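Local coordinates for protein toll-like receptor 6, Variable lymphocyte receptor B (Mus musculus, PDB 3A79) that probably recognises diacylated bacterial lipopeptides together with TLR2, as the leucine-rich-repeat ectodomain of an innate immune receptor, built here as a fusion with a hagfish lymphocyte receptor, at residues Ser65-Pro70 with His94-Asn99; Val327-Asn332 with His345-Pro350; Ser353-Leu358 with Ser374-Leu379. All coordinates share one frame; numbering follows the deposited sequence.

All three contacts lie in the TLR6 part of the fusion and join the connecting segments, mostly loop, between successive parallel strands of its leucine-rich-repeat solenoid. Each is partly buried, with apolar residues inside and more exposed ones at the border. Contact 1 stands apart, its centre about 60 Å from that of contact 3 and on the other side of the chain's centre; it rests on apolar and sulfur-aromatic packing. Contacts 2 and 3, with centres about 10 Å apart, touch through Pro-349 and Thr-375, and the disulfide from Cys-348 runs to Cys-373, just before 374-379. Contact 2 packs a helix end without hydrogen bonds, whereas contact 3 adds a backbone hydrogen bond and borders a glycan.

Contact 1: Ser65-Pro70 with His94-Asn99; sequences SELRMP and HVFLFN
Val-95 and Leu-67 meet through branched side chains in the TLR6 part of the fusion, where the loops of two neighbouring leucine-rich repeats stack in the solenoid. Val-95 CG1 lies 4.0 Å from Leu-67 CG, and the two side chains cross obliquely. Leu-67 holds CG anti to its backbone N (chi1 178°) and, farther out, sets CD2 3.8 Å from Phe-96 CZ, its side chain at about a right angle to that of Phe-96. Val-95 CG1 also stands over the centre of the Phe-96 ring, so a compact beta-branched residue can touch both leucine and ring.

Nearer the surface, Met-69 supplies a long flexible chain. Its CG lies 3.3 Å from Val-95 O, and its SD reaches Leu-97 CB at 4.2 Å. Beyond this first shell Ile-72, Leu-102 and Met-120 pack on Phe-96, an arrangement in keeping with a large apolar residue in the repeat interior. Two type I turns, His-94 to Leu-97 and Phe-96 to Asn-99, shape the second loop so that Leu-97 and Phe-98 lie beside the sulfur, while Asn-99 ND2 ties that loop back to the carbonyl of Ile-72. The Met-aromatic contact comes at the ring edge: Met-69 SD is 4.0 Å from Phe-98 CE1.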
loop_
_atom_site.group_PDB
_atom_site.type_symbol
_atom_site.label_atom_id
_atom_site.label_comp_id
_atom_site.label_asym_id
_atom_site.label_seq_id
_atom_site.Cartn_x
_atom_site.Cartn_y
_atom_site.Cartn_z
ATOM N N SER B 65 2.497 26.459 -45.341
ATOM C CA SER B 65 3.893 26.520 -45.778
ATOM C C SER B 65 4.371 27.936 -46.079
ATOM O O SER B 65 5.541 28.265 -45.874
ATOM C CB SER B 65 4.114 25.623 -46.999
ATOM O OG SER B 65 3.987 24.250 -46.651
ATOM N N GLU B 66 3.470 28.769 -46.577
ATOM C CA GLU B 66 3.790 30.172 -46.803
ATOM C C GLU B 66 2.686 31.039 -46.222
ATOM O O GLU B 66 1.536 30.620 -46.137
ATOM C CB GLU B 66 3.981 30.459 -48.291
ATOM C CG GLU B 66 2.852 29.960 -49.173
ATOM C CD GLU B 66 3.012 30.387 -50.625
ATOM O OE1 GLU B 66 4.069 30.967 -50.960
ATOM O OE2 GLU B 66 2.082 30.143 -51.428
ATOM N N LEU B 67 3.038 32.242 -45.798
ATOM C CA LEU B 67 2.059 33.137 -45.211
ATOM C C LEU B 67 2.101 34.467 -45.947
ATOM O O LEU B 67 2.862 35.362 -45.573
ATOM C CB LEU B 67 2.332 33.328 -43.715
ATOM C CG LEU B 67 1.422 34.275 -42.928
ATOM C CD1 LEU B 67 -0.006 33.790 -42.964
ATOM C CD2 LEU B 67 1.890 34.423 -41.492
ATOM N N ARG B 68 1.297 34.577 -47.004
ATOM C CA ARG B 68 1.236 35.792 -47.817
ATOM C C ARG B 68 0.327 36.825 -47.174
ATOM O O ARG B 68 -0.521 36.483 -46.349
ATOM C CB ARG B 68 0.736 35.480 -49.226
ATOM C CG ARG B 68 1.703 34.665 -50.063
ATOM C CD ARG B 68 3.135 35.169 -49.910
ATOM N NE ARG B 68 4.016 34.659 -50.959
ATOM C CZ ARG B 68 5.307 34.394 -50.787
ATOM N NH1 ARG B 68 5.874 34.575 -49.599
ATOM N NH2 ARG B 68 6.030 33.936 -51.801
ATOM N N MET B 69 0.498 38.088 -47.551
ATOM C CA MET B 69 -0.330 39.150 -46.989
ATOM C C MET B 69 -1.830 38.886 -47.193
ATOM O O MET B 69 -2.605 38.916 -46.230
ATOM C CB MET B 69 0.064 40.519 -47.558
ATOM C CG MET B 69 -0.506 41.711 -46.787
ATOM S SD MET B 69 0.080 43.301 -47.412
ATOM C CE MET B 69 -0.658 43.304 -49.044
ATOM N N PRO B 70 -2.246 38.610 -48.444
ATOM C CA PRO B 70 -3.681 38.439 -48.692
ATOM C C PRO B 70 -4.248 37.287 -47.876
ATOM O O PRO B 70 -5.462 37.128 -47.857
ATOM C CB PRO B 70 -3.750 38.111 -50.190
ATOM C CG PRO B 70 -2.446 38.546 -50.757
ATOM C CD PRO B 70 -1.447 38.367 -49.659
ATOM N N HIS B 94 6.392 41.963 -43.208
ATOM C CA HIS B 94 5.583 43.020 -43.813
ATOM C C HIS B 94 4.205 42.442 -44.125
ATOM O O HIS B 94 3.190 43.145 -44.166
ATOM C CB HIS B 94 6.254 43.578 -45.073
ATOM C CG HIS B 94 5.531 44.744 -45.675
ATOM N ND1 HIS B 94 5.544 46.001 -45.108
ATOM C CD2 HIS B 94 4.769 44.843 -46.791
ATOM C CE1 HIS B 94 4.823 46.824 -45.849
ATOM N NE2 HIS B 94 4.340 46.147 -46.876
ATOM N N VAL B 95 4.191 41.136 -44.339
ATOM C CA VAL B 95 2.967 40.379 -44.513
ATOM C C VAL B 95 1.865 40.787 -43.515
ATOM O O VAL B 95 0.688 40.799 -43.863
ATOM C CB VAL B 95 3.295 38.874 -44.423
ATOM C CG1 VAL B 95 2.272 38.122 -43.584
ATOM C CG2 VAL B 95 3.491 38.288 -45.827
ATOM N N PHE B 96 2.255 41.142 -42.291
ATOM C CA PHE B 96 1.306 41.572 -41.258
ATOM C C PHE B 96 0.927 43.060 -41.331
ATOM O O PHE B 96 0.503 43.644 -40.328
ATOM C CB PHE B 96 1.861 41.288 -39.859
ATOM C CG PHE B 96 2.212 39.857 -39.619
ATOM C CD1 PHE B 96 3.529 39.466 -39.501
ATOM C CD2 PHE B 96 1.229 38.902 -39.496
ATOM C CE1 PHE B 96 3.864 38.147 -39.270
ATOM C CE2 PHE B 96 1.554 37.573 -39.274
ATOM C CZ PHE B 96 2.876 37.198 -39.161
ATOM N N LEU B 97 1.069 43.674 -42.504
ATOM C CA LEU B 97 0.894 45.122 -42.606
ATOM C C LEU B 97 -0.432 45.608 -42.023
ATOM O O LEU B 97 -0.478 46.650 -41.375
ATOM C CB LEU B 97 1.068 45.610 -44.051
ATOM C CG LEU B 97 0.636 47.053 -44.381
ATOM C CD1 LEU B 97 1.125 48.080 -43.363
ATOM C CD2 LEU B 97 1.076 47.455 -45.784
ATOM N N PHE B 98 -1.503 44.846 -42.231
ATOM C CA PHE B 98 -2.840 45.320 -41.869
ATOM C C PHE B 98 -3.358 44.818 -40.511
ATOM O O PHE B 98 -4.425 45.240 -40.045
ATOM C CB PHE B 98 -3.843 45.041 -42.999
ATOM C CG PHE B 98 -3.585 45.842 -44.253
ATOM C CD1 PHE B 98 -2.938 45.268 -45.340
ATOM C CD2 PHE B 98 -3.983 47.171 -44.340
ATOM C CE1 PHE B 98 -2.694 46.004 -46.500
ATOM C CE2 PHE B 98 -3.741 47.913 -45.494
ATOM C CZ PHE B 98 -3.097 47.325 -46.576
ATOM N N ASN B 99 -2.594 43.938 -39.876
ATOM C CA ASN B 99 -2.880 43.527 -38.509
ATOM C C ASN B 99 -2.106 44.409 -37.513
ATOM O O ASN B 99 -1.180 43.962 -36.832
ATOM C CB ASN B 99 -2.547 42.048 -38.308
ATOM C CG ASN B 99 -2.827 41.209 -39.544
ATOM O OD1 ASN B 99 -2.186 41.359 -40.581
ATOM N ND2 ASN B 99 -3.780 40.307 -39.428
#

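Contact 2: Val327-Asn332 with His345-Pro350; sequences VFAEMN and HMVCPP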
loop_
_atom_site.group_PDB
_atom_site.type_symbol
_atom_site.label_atom_id
_atom_site.label_comp_id
_atom_site.label_asym_id
_atom_site.label_seq_id
_atom_site.Cartn_x
_atom_site.Cartn_y
_atom_site.Cartn_z
ATOM N N VAL B 327 22.694 11.436 1.046
ATOM C CA VAL B 327 22.938 12.611 0.211
ATOM C C VAL B 327 21.848 13.679 0.347
ATOM O O VAL B 327 22.125 14.867 0.196
ATOM C CB VAL B 327 23.091 12.196 -1.262
ATOM C CG1 VAL B 327 22.957 13.389 -2.191
ATOM C CG2 VAL B 327 24.417 11.479 -1.461
ATOM N N PHE B 328 20.616 13.258 0.631
ATOM C CA PHE B 328 19.521 14.192 0.908
ATOM C C PHE B 328 19.340 14.439 2.402
ATOM O O PHE B 328 19.093 15.559 2.823
ATOM C CB PHE B 328 18.193 13.682 0.343
ATOM C CG PHE B 328 18.210 13.449 -1.126
ATOM C CD1 PHE B 328 18.307 12.163 -1.631
ATOM C CD2 PHE B 328 18.132 14.510 -2.007
ATOM C CE1 PHE B 328 18.329 11.942 -2.992
ATOM C CE2 PHE B 328 18.154 14.291 -3.370
ATOM C CZ PHE B 328 18.255 13.004 -3.862
ATOM N N ALA B 329 19.437 13.388 3.204
ATOM C CA ALA B 329 19.122 13.513 4.618
ATOM C C ALA B 329 20.031 14.529 5.299
ATOM O O ALA B 329 19.573 15.346 6.105
ATOM C CB ALA B 329 19.206 12.167 5.294
ATOM N N GLU B 330 21.314 14.485 4.947
ATOM C CA GLU B 330 22.318 15.391 5.510
ATOM C C GLU B 330 22.357 16.775 4.846
ATOM O O GLU B 330 23.368 17.465 4.940
ATOM C CB GLU B 330 23.726 14.777 5.428
ATOM C CG GLU B 330 23.835 13.288 5.748
ATOM C CD GLU B 330 25.283 12.848 5.940
ATOM O OE1 GLU B 330 25.669 11.748 5.469
ATOM O OE2 GLU B 330 26.040 13.614 6.571
ATOM N N MET B 331 21.286 17.182 4.169
ATOM C CA MET B 331 21.255 18.504 3.535
ATOM C C MET B 331 20.878 19.568 4.548
ATOM O O MET B 331 20.023 19.337 5.409
ATOM C CB MET B 331 20.286 18.555 2.347
ATOM C CG MET B 331 20.780 17.836 1.105
ATOM S SD MET B 331 19.648 17.926 -0.296
ATOM C CE MET B 331 20.807 17.509 -1.597
ATOM N N ASN B 332 21.522 20.729 4.442
ATOM C CA ASN B 332 21.309 21.819 5.390
ATOM C C ASN B 332 20.484 22.968 4.822
ATOM O O ASN B 332 20.861 24.137 4.926
ATOM C CB ASN B 332 22.635 22.335 5.951
ATOM C CG ASN B 332 23.542 22.915 4.879
ATOM O OD1 ASN B 332 23.380 22.629 3.693
ATOM N ND2 ASN B 332 24.512 23.731 5.297
ATOM N N HIS B 345 11.869 4.862 1.513
ATOM C CA HIS B 345 12.326 5.333 2.817
ATOM C C HIS B 345 13.056 6.672 2.755
ATOM O O HIS B 345 13.444 7.139 1.683
ATOM C CB HIS B 345 13.270 4.292 3.424
ATOM C CG HIS B 345 13.424 4.413 4.907
ATOM N ND1 HIS B 345 12.435 4.035 5.789
ATOM C CD2 HIS B 345 14.446 4.870 5.666
ATOM C CE1 HIS B 345 12.843 4.252 7.025
ATOM N NE2 HIS B 345 14.058 4.764 6.978
ATOM N N MET B 346 13.233 7.288 3.919
ATOM C CA MET B 346 14.161 8.403 4.068
ATOM C C MET B 346 14.875 8.250 5.401
ATOM O O MET B 346 14.253 7.942 6.423
ATOM C CB MET B 346 13.456 9.760 3.967
ATOM C CG MET B 346 14.365 10.980 4.141
ATOM S SD MET B 346 15.773 11.040 3.008
ATOM C CE MET B 346 15.002 10.703 1.418
ATOM N N VAL B 347 16.187 8.438 5.369
ATOM C CA VAL B 347 17.034 8.284 6.542
ATOM C C VAL B 347 16.832 9.448 7.507
ATOM O O VAL B 347 16.513 10.554 7.089
ATOM C CB VAL B 347 18.514 8.182 6.112
ATOM C CG1 VAL B 347 19.433 8.546 7.236
ATOM C CG2 VAL B 347 18.812 6.785 5.619
ATOM N N CYS B 348 16.996 9.200 8.801
ATOM C CA CYS B 348 16.977 10.290 9.777
ATOM C C CYS B 348 18.317 11.069 9.736
ATOM O O CYS B 348 19.404 10.476 9.709
ATOM C CB CYS B 348 16.615 9.744 11.181
ATOM S SG CYS B 348 16.754 10.855 12.620
ATOM N N PRO B 349 18.242 12.408 9.677
ATOM C CA PRO B 349 19.469 13.212 9.684
ATOM C C PRO B 349 20.424 12.777 10.813
ATOM O O PRO B 349 19.963 12.538 11.934
ATOM C CB PRO B 349 18.950 14.628 9.942
ATOM C CG PRO B 349 17.508 14.617 9.496
ATOM C CD PRO B 349 17.015 13.220 9.549
ATOM N N PRO B 350 21.739 12.694 10.530
ATOM C CA PRO B 350 22.710 12.189 11.514
ATOM C C PRO B 350 22.945 13.197 12.637
ATOM O O PRO B 350 23.247 12.817 13.774
ATOM C CB PRO B 350 24.003 12.011 10.695
ATOM C CG PRO B 350 23.664 12.395 9.287
ATOM C CD PRO B 350 22.410 13.215 9.331
#
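Ala-329, in the last turn of helix 321-329, points its CB at the chain of Val-347, and this small methyl group lets helix and loop come close, with the alpha carbons of Ala-329 and Pro-349 only 5.1 Å apart. Two kinds of atom receive it: Ala-329 CB lies 3.6 Å from Val-347 O and 4.1 Å from Val-347 CG1. The valine itself faces the helix, with CG1 anti to its backbone N (chi1 158°). The same methyl also has Met-346 SD 4.3 Å from Ala-329 CB, a sulfur that also skirts the CB of Phe-328. The methionine carries CG anti to its backbone N and then turns at chi2 (56°), which puts its polarisable sulfur beside these carbons.

Past the helix end, Glu-330 leaves helical geometry and meets Pro-350, the two side chains crossing at about a right angle. Glu-330 CG is 3.7 Å from Pro-350 CG, so the CG and the carboxylate carbon of a partly exposed acid lie against a rigid apolar ring. Pro-349 takes the carbonyl side, its CB 4.0 Å from Ala-329 O. No hydrogen bond crosses between the segments.

On the loop, His-345 stacks on an aromatic ring of another protein chain, and Val-347 packs on an aromatic side chain there, consistent with a place at a receptor-receptor interface. In the fold, Tyr-325, earlier on helix 321-329, touches His-345, Met-346 and Val-347; Phe-328 turns to Leu-307 and Ile-309 of strand 306-314, and Val-327 packs on Trp-263 and Val-267 of helix 263-273.

Contact 3: Ser353-Leu358 with Ser374-Leu379; sequences SSFTFL and STLKRL. With NAG (2-acetamido-2-deoxy-beta-D-glucopyranose), chain H.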
loop_
_atom_site.group_PDB
_atom_site.type_symbol
_atom_site.label_atom_id
_atom_site.label_comp_id
_atom_site.label_asym_id
_atom_site.label_seq_id
_atom_site.Cartn_x
_atom_site.Cartn_y
_atom_site.Cartn_z
ATOM N N SER B 353 19.111 18.677 11.996
ATOM C CA SER B 353 19.007 19.373 10.720
ATOM C C SER B 353 18.230 20.665 10.876
ATOM O O SER B 353 17.872 21.058 11.985
ATOM C CB SER B 353 18.366 18.500 9.644
ATOM O OG SER B 353 16.964 18.464 9.811
ATOM N N SER B 354 17.982 21.329 9.755
ATOM C CA SER B 354 17.318 22.621 9.780
ATOM C C SER B 354 16.095 22.557 8.894
ATOM O O SER B 354 15.403 23.553 8.694
ATOM C CB SER B 354 18.267 23.736 9.335
ATOM O OG SER B 354 18.837 23.445 8.074
ATOM N N PHE B 355 15.837 21.366 8.366
ATOM C CA PHE B 355 14.596 21.110 7.658
ATOM C C PHE B 355 13.462 21.641 8.501
ATOM O O PHE B 355 13.339 21.296 9.674
ATOM C CB PHE B 355 14.382 19.613 7.456
ATOM C CG PHE B 355 15.306 18.993 6.453
ATOM C CD1 PHE B 355 15.898 17.769 6.709
ATOM C CD2 PHE B 355 15.573 19.630 5.255
ATOM C CE1 PHE B 355 16.744 17.192 5.795
ATOM C CE2 PHE B 355 16.418 19.057 4.328
ATOM C CZ PHE B 355 17.004 17.834 4.600
ATOM N N THR B 356 12.641 22.492 7.911
ATOM C CA THR B 356 11.419 22.922 8.565
ATOM C C THR B 356 10.228 22.561 7.691
ATOM O O THR B 356 9.077 22.749 8.085
ATOM C CB THR B 356 11.430 24.427 8.880
ATOM O OG1 THR B 356 11.408 25.182 7.663
ATOM C CG2 THR B 356 12.676 24.776 9.673
ATOM N N PHE B 357 10.527 22.026 6.510
ATOM C CA PHE B 357 9.508 21.609 5.563
ATOM C C PHE B 357 9.914 20.340 4.829
ATOM O O PHE B 357 10.973 20.271 4.218
ATOM C CB PHE B 357 9.236 22.719 4.568
ATOM C CG PHE B 357 8.239 22.353 3.518
ATOM C CD1 PHE B 357 6.888 22.566 3.728
ATOM C CD2 PHE B 357 8.654 21.806 2.310
ATOM C CE1 PHE B 357 5.967 22.231 2.755
ATOM C CE2 PHE B 357 7.737 21.470 1.332
ATOM C CZ PHE B 357 6.391 21.678 1.554
ATOM N N LEU B 358 9.058 19.329 4.903
ATOM C CA LEU B 358 9.313 18.054 4.251
ATOM C C LEU B 358 8.060 17.580 3.524
ATOM O O LEU B 358 6.976 17.553 4.100
ATOM C CB LEU B 358 9.790 17.025 5.276
ATOM C CG LEU B 358 11.220 17.274 5.762
ATOM C CD1 LEU B 358 11.603 16.256 6.803
ATOM C CD2 LEU B 358 12.212 17.254 4.601
ATOM N N SER B 374 15.170 12.060 16.407
ATOM C CA SER B 374 15.234 13.167 17.358
ATOM C C SER B 374 16.005 14.337 16.774
ATOM O O SER B 374 16.605 15.132 17.487
ATOM C CB SER B 374 15.898 12.699 18.656
ATOM O OG SER B 374 17.009 11.858 18.389
ATOM N N THR B 375 15.956 14.456 15.461
ATOM C CA THR B 375 16.898 15.293 14.757
ATOM C C THR B 375 16.132 16.111 13.703
ATOM O O THR B 375 16.696 16.655 12.753
ATOM C CB THR B 375 17.989 14.379 14.170
ATOM O OG1 THR B 375 19.279 14.961 14.360
ATOM C CG2 THR B 375 17.738 14.062 12.711
ATOM N N LEU B 376 14.819 16.183 13.901
ATOM C CA LEU B 376 13.943 17.011 13.086
ATOM C C LEU B 376 13.129 17.927 14.003
ATOM O O LEU B 376 11.931 18.139 13.805
ATOM C CB LEU B 376 13.021 16.137 12.228
ATOM C CG LEU B 376 13.678 15.298 11.121
ATOM C CD1 LEU B 376 12.707 14.266 10.587
ATOM C CD2 LEU B 376 14.223 16.163 9.979
ATOM N N LYS B 377 13.797 18.468 15.014
ATOM C CA LYS B 377 13.126 19.293 16.006
ATOM C C LYS B 377 12.786 20.681 15.475
ATOM O O LYS B 377 12.130 21.463 16.152
ATOM C CB LYS B 377 13.972 19.405 17.274
ATOM C CG LYS B 377 13.984 18.164 18.149
ATOM C CD LYS B 377 14.921 18.372 19.331
ATOM C CE LYS B 377 15.068 17.124 20.180
ATOM N NZ LYS B 377 13.860 16.885 20.997
ATOM N N ARG B 378 13.234 20.998 14.266
ATOM C CA ARG B 378 12.864 22.276 13.663
ATOM C C ARG B 378 11.716 22.073 12.678
ATOM O O ARG B 378 10.980 23.016 12.374
ATOM C CB ARG B 378 14.070 22.976 13.005
ATOM C CG ARG B 378 14.966 23.728 13.983
ATOM C CD ARG B 378 16.262 24.196 13.316
ATOM N NE ARG B 378 17.047 25.138 14.125
ATOM C CZ ARG B 378 18.165 25.739 13.712
ATOM N NH1 ARG B 378 18.649 25.503 12.494
ATOM N NH2 ARG B 378 18.800 26.583 14.519
ATOM N N LEU B 379 11.562 20.832 12.213
ATOM C CA LEU B 379 10.521 20.452 11.243
ATOM C C LEU B 379 9.106 20.853 11.642
ATOM O O LEU B 379 8.585 20.384 12.655
ATOM C CB LEU B 379 10.548 18.941 11.000
ATOM C CG LEU B 379 9.557 18.410 9.973
ATOM C CD1 LEU B 379 9.673 19.194 8.694
ATOM C CD2 LEU B 379 9.815 16.942 9.726
HETATM C C1 NAG H . 12.084 12.297 23.120
HETATM C C2 NAG H . 13.099 12.980 24.040
HETATM C C3 NAG H . 13.106 12.395 25.453
HETATM C C4 NAG H . 11.676 12.398 26.009
HETATM C C5 NAG H . 10.731 11.667 25.042
HETATM C C6 NAG H . 9.268 11.695 25.496
HETATM C C7 NAG H . 14.889 13.996 22.847
HETATM C C8 NAG H . 14.525 15.303 23.498
HETATM N N2 NAG H . 14.408 12.902 23.429
HETATM O O3 NAG H . 14.027 13.068 26.300
HETATM O O4 NAG H . 11.690 11.831 27.313
HETATM O O5 NAG H . 10.801 12.204 23.728
HETATM O O6 NAG H . 8.578 12.810 24.968
HETATM O O7 NAG H . 15.584 13.964 21.833
#
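Ser-353 gives its backbone N-H to Thr-375 O in a nearly straight bond, 3.2 Å from Ser-353 N to Thr-375 O with an angle of 175° at the hydrogen; the donor is tilted 29° from the carbonyl plane. Ser-353 OG, set between its own backbone N and carbonyl carbon (chi1 78°), adds a weak bond to the same oxygen and weakly accepts the N-H of Phe-355. A short hydroxyl suits bonding to both loops at once.

The extended chain of Arg-378 carries its CD past Ser-353 O, and Ser-354 CB meets the guanidinium edge in its plane, 3.6 Å from Arg-378 NH1; a long, charged-ended chain suits this exposed place. Thr-356 CG2 lies 4.0 Å from Arg-378 CB.

These loops belong to adjacent leucine-rich repeats of TLR6, and backbone bonds from Thr-356 to Lys-334 and Thr-381 tie the segment to both flanking turns of the solenoid. Inside, leucines pack against one another: Leu-358 CD1 is 3.5 Å from Leu-379 CD2, the side chains at about a right angle. Leu-376 CD2 comes to the edge of the Phe-355 ring, 4.0 Å from Phe-355 CD1.

At the outer end, Lys-377 CE lies 3.6 Å from O7 of the glycan's N-acetylglucosamine. An alanine here would probably leave the sugar's acetamido group freer to turn, without the long chain beside it. Ser-374 CB borders that same O7 at 3.4 Å.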